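Side-chain contacts in 3-phosphoshikimate 1-carboxyvinyltransferase (Streptomyces sviceus, PDB 7M0O), which probably catalyses transfer of the enolpyruvyl group from phosphoenolpyruvate to the 5-hydroxyl of shikimate 3-phosphate, the sixth of seven steps to chorismate: residues S9-A12 against R13-L17; D77-T80 against T81-L85; Y156-A159 against L160-G164; Y183-I186 against T187-M191. One frame throughout, in Å; residues are numbered along the deposited sequence.

Contact 1. Residues S9-A12 against R13-L17; sequences SITA and RALFL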
loop_
_atom_site.group_PDB
_atom_site.type_symbol
_atom_site.label_atom_id
_atom_site.label_comp_id
_atom_site.label_asym_id
_atom_site.label_seq_id
_atom_site.Cartn_x
_atom_site.Cartn_y
_atom_site.Cartn_z
ATOM N N SER A 9 3.568 -0.435 -0.026
ATOM C CA SER A 9 3.784 0.153 1.293
ATOM C C SER A 9 4.175 -0.903 2.323
ATOM O O SER A 9 4.930 -0.608 3.255
ATOM C CB SER A 9 2.542 0.916 1.756
ATOM O OG SER A 9 1.439 0.058 1.924
ATOM N N ILE A 10 3.684 -2.134 2.182
ATOM C CA ILE A 10 4.123 -3.181 3.098
ATOM C C ILE A 10 5.578 -3.561 2.812
ATOM O O ILE A 10 6.370 -3.769 3.740
ATOM C CB ILE A 10 3.175 -4.389 3.038
ATOM C CG1 ILE A 10 1.834 -4.003 3.671
ATOM C CG2 ILE A 10 3.807 -5.598 3.759
ATOM C CD1 ILE A 10 0.725 -5.049 3.531
ATOM N N THR A 11 5.969 -3.614 1.535
ATOM C CA THR A 11 7.356 -3.940 1.216
ATOM C C THR A 11 8.298 -2.903 1.819
ATOM O O THR A 11 9.351 -3.251 2.371
ATOM C CB THR A 11 7.556 -4.051 -0.310
ATOM O OG1 THR A 11 6.750 -5.123 -0.845
ATOM C CG2 THR A 11 9.023 -4.330 -0.640
ATOM N N ALA A 12 7.893 -1.635 1.785
ATOM C CA ALA A 12 8.730 -0.548 2.293
ATOM C C ALA A 12 8.977 -0.684 3.788
ATOM O O ALA A 12 10.126 -0.621 4.248
ATOM C CB ALA A 12 8.057 0.793 1.992
ATOM N N ARG A 13 7.898 -0.820 4.569
ATOM C CA ARG A 13 8.047 -1.048 6.006
ATOM C C ARG A 13 8.889 -2.291 6.287
ATOM O O ARG A 13 9.733 -2.283 7.192
ATOM C CB ARG A 13 6.676 -1.200 6.670
ATOM C CG ARG A 13 5.709 -0.010 6.578
ATOM C CD ARG A 13 4.401 -0.488 7.201
ATOM N NE ARG A 13 3.280 0.451 7.201
ATOM C CZ ARG A 13 2.373 0.557 6.232
ATOM N NH1 ARG A 13 2.449 -0.188 5.130
ATOM N NH2 ARG A 13 1.381 1.419 6.365
ATOM N N ALA A 14 8.654 -3.377 5.544
ATOM C CA ALA A 14 9.364 -4.630 5.812
ATOM C C ALA A 14 10.864 -4.498 5.577
ATOM O O ALA A 14 11.659 -5.153 6.266
ATOM C CB ALA A 14 8.805 -5.754 4.941
ATOM N N LEU A 15 11.263 -3.702 4.575
ATOM C CA LEU A 15 12.690 -3.489 4.310
ATOM C C LEU A 15 13.364 -2.767 5.471
ATOM O O LEU A 15 14.497 -3.099 5.850
ATOM C CB LEU A 15 12.879 -2.689 3.018
ATOM C CG LEU A 15 12.676 -3.448 1.718
ATOM C CD1 LEU A 15 12.662 -2.497 0.532
ATOM C CD2 LEU A 15 13.772 -4.452 1.560
ATOM N N PHE A 16 12.689 -1.758 6.028
ATOM C CA PHE A 16 13.200 -1.081 7.216
ATOM C C PHE A 16 13.376 -2.061 8.365
ATOM O O PHE A 16 14.425 -2.095 9.018
ATOM C CB PHE A 16 12.247 0.053 7.607
ATOM C CG PHE A 16 12.735 0.912 8.756
ATOM C CD1 PHE A 16 12.806 0.398 10.054
ATOM C CD2 PHE A 16 13.087 2.243 8.552
ATOM C CE1 PHE A 16 13.245 1.182 11.127
ATOM C CE2 PHE A 16 13.526 3.041 9.628
ATOM C CZ PHE A 16 13.598 2.506 10.909
ATOM N N LEU A 17 12.328 -2.831 8.661
ATOM C CA LEU A 17 12.379 -3.767 9.781
ATOM C C LEU A 17 13.468 -4.820 9.580
ATOM O O LEU A 17 14.185 -5.171 10.534
ATOM C CB LEU A 17 11.004 -4.406 9.961
ATOM C CG LEU A 17 9.947 -3.388 10.403
ATOM C CD1 LEU A 17 8.525 -3.867 10.142
ATOM C CD2 LEU A 17 10.127 -3.114 11.893
#

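Contact 2. Residues D77-T80 against T81-L85; sequences DGAT and TARFL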
loop_
_atom_site.group_PDB
_atom_site.type_symbol
_atom_site.label_atom_id
_atom_site.label_comp_id
_atom_site.label_asym_id
_atom_site.label_seq_id
_atom_site.Cartn_x
_atom_site.Cartn_y
_atom_site.Cartn_z
ATOM N N ASP A 77 14.706 7.878 -7.386
ATOM C CA ASP A 77 13.383 8.480 -7.486
ATOM C C ASP A 77 12.431 7.965 -6.419
ATOM O O ASP A 77 11.223 8.209 -6.508
ATOM C CB ASP A 77 12.774 8.185 -8.866
ATOM C CG ASP A 77 13.642 8.669 -10.022
ATOM O OD1 ASP A 77 13.928 9.877 -10.094
ATOM O OD2 ASP A 77 14.025 7.837 -10.869
ATOM N N GLY A 78 12.934 7.231 -5.428
ATOM C CA GLY A 78 12.052 6.488 -4.552
ATOM C C GLY A 78 11.724 7.224 -3.270
ATOM O O GLY A 78 12.626 7.582 -2.511
ATOM N N ALA A 79 10.436 7.464 -3.025
ATOM C CA ALA A 79 10.042 8.233 -1.850
ATOM C C ALA A 79 10.353 7.479 -0.564
ATOM O O ALA A 79 10.801 8.081 0.422
ATOM C CB ALA A 79 8.558 8.582 -1.919
ATOM N N THR A 80 10.120 6.164 -0.552
ATOM C CA THR A 80 10.417 5.373 0.640
ATOM C C THR A 80 11.906 5.415 0.965
ATOM O O THR A 80 12.301 5.613 2.122
ATOM C CB THR A 80 9.963 3.922 0.439
ATOM O OG1 THR A 80 8.537 3.845 0.508
ATOM C CG2 THR A 80 10.571 3.039 1.518
ATOM N N THR A 81 12.748 5.186 -0.043
ATOM C CA THR A 81 14.192 5.254 0.145
ATOM C C THR A 81 14.610 6.613 0.706
ATOM O O THR A 81 15.439 6.687 1.624
ATOM C CB THR A 81 14.901 4.986 -1.183
ATOM O OG1 THR A 81 14.401 3.761 -1.770
ATOM C CG2 THR A 81 16.404 4.887 -0.996
ATOM N N ALA A 82 14.026 7.693 0.176
ATOM C CA ALA A 82 14.410 9.048 0.557
ATOM C C ALA A 82 14.023 9.405 1.984
ATOM O O ALA A 82 14.639 10.305 2.570
ATOM C CB ALA A 82 13.785 10.062 -0.405
ATOM N N ARG A 83 13.025 8.735 2.558
ATOM C CA ARG A 83 12.628 9.004 3.937
ATOM C C ARG A 83 13.123 7.953 4.918
ATOM O O ARG A 83 13.587 8.305 6.008
ATOM C CB ARG A 83 11.104 9.114 4.037
ATOM C CG ARG A 83 10.552 10.249 3.205
ATOM C CD ARG A 83 9.168 9.912 2.672
ATOM N NE ARG A 83 8.599 11.025 1.917
ATOM C CZ ARG A 83 7.405 10.997 1.335
ATOM N NH1 ARG A 83 6.649 9.909 1.409
ATOM N NH2 ARG A 83 6.970 12.061 0.678
ATOM N N PHE A 84 13.074 6.669 4.550
ATOM C CA PHE A 84 13.432 5.613 5.496
ATOM C C PHE A 84 14.941 5.462 5.662
ATOM O O PHE A 84 15.409 5.176 6.767
ATOM C CB PHE A 84 12.839 4.273 5.054
ATOM C CG PHE A 84 11.373 4.127 5.329
ATOM C CD1 PHE A 84 10.626 5.184 5.840
ATOM C CD2 PHE A 84 10.737 2.917 5.088
ATOM C CE1 PHE A 84 9.275 5.037 6.090
ATOM C CE2 PHE A 84 9.376 2.759 5.332
ATOM C CZ PHE A 84 8.645 3.819 5.837
ATOM N N LEU A 85 15.726 5.590 4.591
ATOM C CA LEU A 85 17.172 5.444 4.759
ATOM C C LEU A 85 17.775 6.517 5.664
ATOM O O LEU A 85 18.604 6.167 6.517
ATOM C CB LEU A 85 17.867 5.407 3.391
ATOM C CG LEU A 85 17.801 4.069 2.657
ATOM C CD1 LEU A 85 18.812 4.035 1.526
ATOM C CD2 LEU A 85 18.033 2.887 3.600
#

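Contact 3. Residues Y156-A159 against L160-G164; sequences YLTA and LLLLG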
loop_
_atom_site.group_PDB
_atom_site.type_symbol
_atom_site.label_atom_id
_atom_site.label_comp_id
_atom_site.label_asym_id
_atom_site.label_seq_id
_atom_site.Cartn_x
_atom_site.Cartn_y
_atom_site.Cartn_z
ATOM N N TYR A 156 5.549 9.813 7.354
ATOM C CA TYR A 156 6.366 10.455 8.386
ATOM C C TYR A 156 6.077 9.872 9.760
ATOM O O TYR A 156 7.007 9.595 10.526
ATOM C CB TYR A 156 6.133 11.972 8.404
ATOM C CG TYR A 156 6.412 12.646 7.076
ATOM C CD1 TYR A 156 7.471 12.236 6.280
ATOM C CD2 TYR A 156 5.593 13.664 6.609
ATOM C CE1 TYR A 156 7.721 12.833 5.055
ATOM C CE2 TYR A 156 5.838 14.277 5.380
ATOM C CZ TYR A 156 6.905 13.848 4.611
ATOM O OH TYR A 156 7.154 14.434 3.394
ATOM N N LEU A 157 4.800 9.689 10.102
ATOM C CA LEU A 157 4.489 9.024 11.361
ATOM C C LEU A 157 5.040 7.604 11.368
ATOM O O LEU A 157 5.610 7.152 12.375
ATOM C CB LEU A 157 2.974 9.035 11.602
ATOM C CG LEU A 157 2.546 8.232 12.832
ATOM C CD1 LEU A 157 3.235 8.747 14.106
ATOM C CD2 LEU A 157 1.027 8.236 12.998
ATOM N N THR A 158 4.922 6.899 10.242
ATOM C CA THR A 158 5.362 5.509 10.209
ATOM C C THR A 158 6.878 5.398 10.346
ATOM O O THR A 158 7.379 4.504 11.044
ATOM C CB THR A 158 4.841 4.858 8.922
ATOM O OG1 THR A 158 3.467 4.499 9.122
ATOM C CG2 THR A 158 5.648 3.637 8.531
ATOM N N ALA A 159 7.623 6.328 9.743
ATOM C CA ALA A 159 9.071 6.380 9.950
ATOM C C ALA A 159 9.432 6.570 11.430
ATOM O O ALA A 159 10.333 5.890 11.942
ATOM C CB ALA A 159 9.680 7.501 9.099
ATOM N N LEU A 160 8.737 7.476 12.133
ATOM C CA LEU A 160 9.018 7.687 13.556
ATOM C C LEU A 160 8.634 6.470 14.392
ATOM O O LEU A 160 9.372 6.083 15.309
ATOM C CB LEU A 160 8.280 8.927 14.066
ATOM C CG LEU A 160 8.852 10.270 13.618
ATOM C CD1 LEU A 160 8.005 11.409 14.161
ATOM C CD2 LEU A 160 10.329 10.414 14.037
ATOM N N LEU A 161 7.481 5.853 14.104
ATOM C CA LEU A 161 7.125 4.614 14.800
ATOM C C LEU A 161 8.197 3.549 14.599
ATOM O O LEU A 161 8.644 2.902 15.558
ATOM C CB LEU A 161 5.764 4.099 14.313
ATOM C CG LEU A 161 4.537 4.913 14.729
ATOM C CD1 LEU A 161 3.365 4.595 13.787
ATOM C CD2 LEU A 161 4.173 4.596 16.176
ATOM N N LEU A 162 8.647 3.371 13.355
ATOM C CA LEU A 162 9.648 2.350 13.072
ATOM C C LEU A 162 10.970 2.663 13.758
ATOM O O LEU A 162 11.682 1.746 14.182
ATOM C CB LEU A 162 9.825 2.210 11.559
ATOM C CG LEU A 162 8.629 1.560 10.838
ATOM C CD1 LEU A 162 8.780 1.680 9.330
ATOM C CD2 LEU A 162 8.467 0.127 11.239
ATOM N N LEU A 163 11.291 3.952 13.906
ATOM C CA LEU A 163 12.527 4.360 14.585
ATOM C C LEU A 163 12.515 4.030 16.077
ATOM O O LEU A 163 13.577 3.732 16.653
ATOM C CB LEU A 163 12.741 5.865 14.371
ATOM C CG LEU A 163 13.844 6.579 15.168
ATOM C CD1 LEU A 163 15.201 6.172 14.679
ATOM C CD2 LEU A 163 13.693 8.092 15.078
ATOM N N GLY A 164 11.342 4.085 16.713
ATOM C CA GLY A 164 11.233 4.016 18.155
ATOM C C GLY A 164 12.084 2.976 18.862
ATOM O O GLY A 164 12.805 3.302 19.814
#

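Contact 4. Residues Y183-I186 against T187-M191; sequences YVEI and TLAMM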
loop_
_atom_site.group_PDB
_atom_site.type_symbol
_atom_site.label_atom_id
_atom_site.label_comp_id
_atom_site.label_asym_id
_atom_site.label_seq_id
_atom_site.Cartn_x
_atom_site.Cartn_y
_atom_site.Cartn_z
ATOM N N TYR A 183 -3.414 2.976 7.702
ATOM C CA TYR A 183 -1.974 2.921 7.481
ATOM C C TYR A 183 -1.229 2.729 8.793
ATOM O O TYR A 183 -0.281 1.935 8.876
ATOM C CB TYR A 183 -1.524 4.206 6.780
ATOM C CG TYR A 183 -0.153 4.179 6.155
ATOM C CD1 TYR A 183 0.019 3.879 4.805
ATOM C CD2 TYR A 183 0.975 4.486 6.906
ATOM C CE1 TYR A 183 1.287 3.867 4.228
ATOM C CE2 TYR A 183 2.238 4.476 6.344
ATOM C CZ TYR A 183 2.392 4.164 5.008
ATOM O OH TYR A 183 3.650 4.161 4.461
ATOM N N VAL A 184 -1.663 3.422 9.847
ATOM C CA VAL A 184 -0.949 3.260 11.106
ATOM C C VAL A 184 -1.190 1.871 11.698
ATOM O O VAL A 184 -0.277 1.286 12.291
ATOM C CB VAL A 184 -1.308 4.391 12.094
ATOM C CG1 VAL A 184 -1.311 5.739 11.384
ATOM C CG2 VAL A 184 -2.631 4.127 12.798
ATOM N N GLU A 185 -2.388 1.291 11.529
ATOM C CA GLU A 185 -2.597 -0.030 12.120
ATOM C C GLU A 185 -1.745 -1.093 11.433
ATOM O O GLU A 185 -1.302 -2.040 12.093
ATOM C CB GLU A 185 -4.071 -0.438 12.071
ATOM C CG GLU A 185 -4.406 -1.670 12.938
ATOM C CD GLU A 185 -3.475 -1.856 14.142
ATOM O OE1 GLU A 185 -2.778 -2.898 14.213
ATOM O OE2 GLU A 185 -3.465 -0.979 15.039
ATOM N N ILE A 186 -1.512 -0.957 10.124
ATOM C CA ILE A 186 -0.615 -1.879 9.425
ATOM C C ILE A 186 0.810 -1.749 9.957
ATOM O O ILE A 186 1.504 -2.758 10.159
ATOM C CB ILE A 186 -0.677 -1.638 7.905
ATOM C CG1 ILE A 186 -2.072 -1.995 7.384
ATOM C CG2 ILE A 186 0.419 -2.435 7.155
ATOM C CD1 ILE A 186 -2.289 -1.542 5.972
ATOM N N THR A 187 1.273 -0.514 10.193
ATOM C CA THR A 187 2.623 -0.342 10.727
ATOM C C THR A 187 2.751 -1.005 12.094
ATOM O O THR A 187 3.740 -1.697 12.369
ATOM C CB THR A 187 2.991 1.138 10.823
ATOM O OG1 THR A 187 2.949 1.751 9.529
ATOM C CG2 THR A 187 4.400 1.301 11.402
ATOM N N LEU A 188 1.741 -0.843 12.952
ATOM C CA LEU A 188 1.841 -1.423 14.286
ATOM C C LEU A 188 1.810 -2.946 14.235
ATOM O O LEU A 188 2.526 -3.607 14.993
ATOM C CB LEU A 188 0.728 -0.885 15.182
ATOM C CG LEU A 188 0.727 0.631 15.396
ATOM C CD1 LEU A 188 -0.260 1.020 16.484
ATOM C CD2 LEU A 188 2.110 1.144 15.747
ATOM N N ALA A 189 0.996 -3.523 13.345
ATOM C CA ALA A 189 0.947 -4.975 13.243
ATOM C C ALA A 189 2.271 -5.543 12.739
ATOM O O ALA A 189 2.701 -6.621 13.176
ATOM C CB ALA A 189 -0.201 -5.399 12.330
ATOM N N MET A 190 2.922 -4.845 11.807
ATOM C CA MET A 190 4.203 -5.333 11.304
ATOM C C MET A 190 5.277 -5.246 12.383
ATOM O O MET A 190 6.094 -6.165 12.540
ATOM C CB MET A 190 4.604 -4.559 10.045
ATOM C CG MET A 190 3.651 -4.805 8.857
ATOM S SD MET A 190 4.136 -3.990 7.325
ATOM C CE MET A 190 5.672 -4.862 6.964
ATOM N N MET A 191 5.277 -4.159 13.159
ATOM C CA MET A 191 6.203 -4.066 14.281
ATOM C C MET A 191 5.979 -5.207 15.273
ATOM O O MET A 191 6.944 -5.734 15.846
ATOM C CB MET A 191 6.070 -2.695 14.952
ATOM C CG MET A 191 6.551 -1.503 14.083
ATOM S SD MET A 191 6.206 0.126 14.793
ATOM C CE MET A 191 7.283 0.085 16.235
#

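Contact 1. Residues S9-A12 against R13-L17
R13 reaches back to S9, one turn earlier in the same helix, and uses two nitrogens for it. Its backbone N gives S9 O an almost perfectly straight bond, 3.3 Å from N to O with 179° at the hydrogen, whereas NH1 of its side chain makes only a weak, bent bond of 3.4 Å to S9 OG. With CG anti to the carbonyl carbon (chi1 -61°) and the chain extended as far as NE, the methylenes run past the S9 carbonyl, R13 CG lying 3.5 Å from S9 O. This is the beginning of helix 8-20, where S9 and R13 are predicted to bind shikimate 3-phosphate. S9 marks the looser, partly exposed side. Opposite in character is the buried remainder: L15 CG rests 3.4 Å from T11 O, which also accepts L15 N at 3.0 Å, and A14 N bonds to I10 O at 2.9 Å. The T11 hydroxyl turns to S7 O, while the methyl of A12 packs on T80 and F84 of helix 79-90. With an alanine at R13, S9 OG and T187 OG1 would probably lose the donors NH1 and NE, and the Y183 ring its cation-pi partner.

Contact 2. Residues D77-T80 against T81-L85
T80 and F84 meet because T80 turns its methyl CG2 anti to the backbone N, along the helix towards the next turn, and F84 sets CG anti to its carbonyl carbon (chi1 -77°). The methyl then reaches the ring at CD2, 3.6 Å from T80 CG2, approaching at a slant. R83 is swung back by a bend at chi2 (148°): its CD passes 3.3 Å from A79 O, and the A79 methyl lies over one face of the guanidinium near the rim, CB to NH1 being 4.1 Å. The T80 carbonyl oxygen is gripped by two backbone donors of unlike geometry: F84 N at 2.8 Å from T80 O, nearly in line with the C=O bond, and R83 N at 3.2 Å from T80 O, well above the carbonyl plane. R83 N also makes a weak bond to A79 O, so its hydrogen is shared. G78 holds the N-cap position, and its O accepts A82 N. Other polar groups find partners elsewhere: T80 OG1 bonds to K8 NZ, of a lysine predicted to bind both substrates, and the D35 carboxylate takes T81 OG1 and the backbone N of T80. Helix 79-90 connects strands 70-74 and 95-99 in a beta-alpha-beta unit, and its first turns are flanked by F39 of helix 34-45, A12 of helix 8-20 and Q155 and A159 of helix 155-163.

Contact 3. Residues Y156-A159 against L160-G164
L157 and L161, a turn apart on helix 155-163, are joined both through the backbone and through their side chains. L161 N donates to L157 O at 2.9 Å with 170° at the hydrogen, and L161 CD1 comes at a slant against L157 CG, 3.8 Å away. The same i to i+4 pattern satisfies the other carbonyls of the first turn: Y156 O takes L160 N at 3.2 Å, while T158 O takes L162 N and A159 O takes L163 N. Farther on, G164 N bonds to L161 O at 3.2 Å, and L162 O receives the hydroxyl of Y212. T158 splits its functions. Its OG1, beside the backbone N, bonds to T187 OG1 in helix 182-193, whereas CG2, anti to that N, lies alongside L162 with CG2 to CD1 at 3.8 Å. Y156 OH has a weak bond to P108 O. An alanine at L161 would keep the backbone bond but would probably open a gap beside L157 CG and against M191. With the carbonyls of Y156 to A159 met by backbone N-H groups one turn on, and the T158 and Y156 hydroxyls partnered outside the helix, the side-chain contacts between the turns are left apolar, which implies cohesion by van der Waals packing.

Contact 4. Residues Y183-I186 against T187-M191
I186 and M190 carry the apolar part of this contact, lying side by side and pointing the same way. I186 CG2, anti to its backbone N, comes to 4.0 Å from M190 SD. The thioether chain bends at its last torsion (chi3 66°), and M190 goes on to pack against I10, R13 and A14 of helix 8-20. Apart from this apolar pair, M190 CG lies against a carbonyl oxygen, 3.2 Å from I186 O.

Main-chain hydrogen bonds follow the regular helical pattern: T187 N to Y183 O at 3.2 Å, then L188 N to V184 O, A189 N to E185 O and M190 N to I186 O, the last at 3.0 Å.

Charge appears at the exposed edge. E185 has CG anti to its backbone N (chi1 -168°) and bends at chi2; its side chain and that of L188 cross at about a right angle, with E185 OE2 4.0 Å from L188 CD1. OE1 forms a salt bridge to R192.

Hydroxyl chemistry centres on T187. Its OG1 is 3.3 Å from Y183 O, a weak contact that is not settled as a bond; OG1 also bonds to T158 OG1 and takes R13 NE. The Y183 ring makes a cation-pi contact with the same R13. T187 and Y183 thus lie behind an arginine predicted to bind shikimate 3-phosphate and are likely to steady it.

The four contacts come in series along the chain, each within a single helix: 8-20, 79-90, 155-163 and 182-193. All lie in one of the two globular domains of the EPSP synthase fold. Contact 1 touches the other three, its centre about 11 Å from those of contacts 2 and 4 and about 12 Å from that of contact 3. Contacts 3 and 4 are about 10 Å apart between centres, whereas contacts 2 and 4, about 19 Å apart, do not touch. Helix 8-20 therefore packs against the other three, bringing its K8, S9 and R13 together with Q155, at the start of helix 155-163, all predicted to bind substrate.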